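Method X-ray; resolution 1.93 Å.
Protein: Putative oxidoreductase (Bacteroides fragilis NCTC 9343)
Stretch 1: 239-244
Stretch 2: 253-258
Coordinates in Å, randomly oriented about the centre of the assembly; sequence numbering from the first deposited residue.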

# COMPACT_ATOMS: atom_id res chain seq x y z
N GLU C 239 12.71 5.17 -0.03
CA GLU C 239 12.06 5.88 1.04
C GLU C 239 10.98 4.94 1.58
O GLU C 239 10.07 4.54 0.85
CB GLU C 239 11.48 7.20 0.56
CG GLU C 239 10.76 8.00 1.65
CD GLU C 239 11.69 8.54 2.72
OE1 GLU C 239 12.93 8.60 2.51
OE2 GLU C 239 11.16 8.93 3.78
N ALA C 240 11.13 4.59 2.84
CA ALA C 240 10.36 3.54 3.45
C ALA C 240 8.91 3.96 3.64
O ALA C 240 8.63 5.07 4.07
CB ALA C 240 10.98 3.15 4.79
N GLU C 241 8.00 3.05 3.31
CA GLU C 241 6.61 3.19 3.73
C GLU C 241 6.52 2.86 5.23
O GLU C 241 7.44 2.26 5.78
CB GLU C 241 5.73 2.25 2.88
CG GLU C 241 5.46 2.86 1.52
CD GLU C 241 4.91 1.89 0.49
OE1 GLU C 241 4.15 0.96 0.84
OE2 GLU C 241 5.23 2.09 -0.70
N PRO C 242 5.43 3.28 5.92
CA PRO C 242 5.35 2.99 7.35
C PRO C 242 5.40 1.50 7.65
O PRO C 242 4.91 0.69 6.85
CB PRO C 242 3.97 3.52 7.74
CG PRO C 242 3.67 4.58 6.70
CD PRO C 242 4.26 4.06 5.44
N ARG C 243 6.01 1.15 8.78
CA ARG C 243 5.97 -0.20 9.31
C ARG C 243 4.52 -0.56 9.66
O ARG C 243 4.05 -1.64 9.32
CB ARG C 243 6.88 -0.32 10.55
CG ARG C 243 6.79 -1.66 11.30
CD ARG C 243 7.49 -2.81 10.59
NE ARG C 243 7.11 -4.10 11.18
CZ ARG C 243 6.01 -4.78 10.88
NH1 ARG C 243 5.75 -5.94 11.47
NH2 ARG C 243 5.16 -4.30 9.98
N PHE C 244 3.84 0.37 10.31
CA PHE C 244 2.41 0.22 10.58
C PHE C 244 1.68 1.50 10.25
O PHE C 244 2.17 2.60 10.53
CB PHE C 244 2.14 -0.11 12.05
CG PHE C 244 2.46 -1.54 12.43
CD1 PHE C 244 3.58 -1.83 13.21
CD2 PHE C 244 1.64 -2.60 12.02
CE1 PHE C 244 3.88 -3.17 13.56
CE2 PHE C 244 1.94 -3.92 12.36
CZ PHE C 244 3.05 -4.21 13.13
N TYR C 253 -2.67 5.85 13.75
CA TYR C 253 -1.35 5.62 14.30
C TYR C 253 -0.43 5.19 13.16
O TYR C 253 -0.77 4.28 12.39
CB TYR C 253 -1.40 4.51 15.36
CG TYR C 253 -0.05 4.15 15.94
CD1 TYR C 253 0.61 5.02 16.82
CD2 TYR C 253 0.55 2.93 15.63
CE1 TYR C 253 1.85 4.69 17.35
CE2 TYR C 253 1.78 2.58 16.16
CZ TYR C 253 2.42 3.46 17.03
OH TYR C 253 3.64 3.10 17.54
N VAL C 254 0.72 5.85 13.05
CA VAL C 254 1.69 5.59 11.98
C VAL C 254 3.10 5.46 12.55
O VAL C 254 3.60 6.37 13.21
CB VAL C 254 1.69 6.75 10.91
CG1 VAL C 254 2.56 6.37 9.76
CG2 VAL C 254 0.28 7.06 10.40
N LYS C 255 3.75 4.34 12.26
CA LYS C 255 5.06 4.01 12.80
C LYS C 255 6.04 3.66 11.68
O LYS C 255 5.68 2.98 10.73
CB LYS C 255 4.90 2.80 13.75
CG LYS C 255 6.18 2.23 14.35
CD LYS C 255 6.50 2.89 15.68
CE LYS C 255 7.55 2.12 16.49
NZ LYS C 255 8.89 2.11 15.86
N TYR C 256 7.28 4.14 11.79
CA TYR C 256 8.35 3.78 10.86
C TYR C 256 9.46 3.01 11.56
O TYR C 256 9.60 3.09 12.78
CB TYR C 256 8.96 5.04 10.22
CG TYR C 256 8.02 5.77 9.30
CD1 TYR C 256 8.07 5.56 7.91
CD2 TYR C 256 7.05 6.65 9.80
CE1 TYR C 256 7.18 6.23 7.05
CE2 TYR C 256 6.16 7.32 8.94
CZ TYR C 256 6.24 7.09 7.57
OH TYR C 256 5.38 7.75 6.72
N GLY C 257 10.24 2.29 10.77
CA GLY C 257 11.48 1.69 11.25
C GLY C 257 11.28 0.24 11.64
O GLY C 257 10.18 -0.31 11.47
N VAL C 258 12.34 -0.38 12.16
CA VAL C 258 12.26 -1.76 12.64
C VAL C 258 12.74 -1.89 14.08
O VAL C 258 13.41 -1.01 14.61
CB VAL C 258 13.05 -2.76 11.75
CG1 VAL C 258 12.32 -2.99 10.42
CG2 VAL C 258 14.49 -2.29 11.54
O HOH W 1 9.32 1.98 7.83

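A short backbone pairing can anchor two chain segments when side chains and a solvent molecule extend the contact beyond it. The stretches 239-244 and 253-258 of this putative oxidoreductase illustrate the principle, burying 388 Å² between them, both sides summed.

Backbone hydrogen bonds form the anchor. Phe244 and Lys255 make an antiparallel, hydrogen-bonded pair, their CA atoms 5.1 Å apart. Lys255 N donates to Phe244 O at 2.9 Å, and Phe244 N returns the bond to Lys255 O at 3.2 Å; with N-H...acceptor angles of 169° and 162°, both are nearly straight. Lys255 O also receives a bond from Arg243 N. The Arg243 N to Lys255 O distance is the shortest of the three, 2.7 Å, but the angle of 123° makes the bond weak: proximity does not compensate for poor direction. Phe244 O likewise has a second neighbour, Val254 CA at 3.4 Å, in a CA-H...O contact.

The paired residues send their side chains to the same face of the sheet, where Phe244 CB and Lys255 CB lie 4.4 Å apart. Beyond CB both lead away from the opposing stretch. The buried Lys255 is thus able to contribute its aliphatic base to the contact while its ammonium group is satisfied by a weak bond from NZ to Tyr256 O and by bonding elsewhere in the structure. Arg243 follows a similar plan. Arg243 CB starts toward the second stretch, 3.4 Å from Gly257 O, but the guanidinium end leads away and is hydrogen-bonded elsewhere.

Apolar packing centres on Pro242 and Tyr256. The CA-to-CB bond of Tyr256 points away, yet with chi1 near -67° (m) the ring comes back to the first stretch. Pro242 CA sits over one face of the Tyr256 ring, 4.0 Å from the centroid and 24° off the normal, a CH-pi contact. Pro242 CG packs 3.7 Å from Tyr256 CZ and equally close to Val254 CG1, so the compact proline ring touches both side chains. The flat tyrosine ring suits a place beside main chain as well as side chain: Ala240 O approaches the edge of the ring, 3.5 Å from Tyr256 CE1.

Water extends the contact past the paired residues. The water oxygen donates to Glu241 O at 2.8 Å and accepts from Gly257 N at 3.1 Å, linking the two backbones. Gly257 suits its position for a local reason: at phi 97° and psi -176°, a CB would be jammed against the carbonyl O of Tyr256.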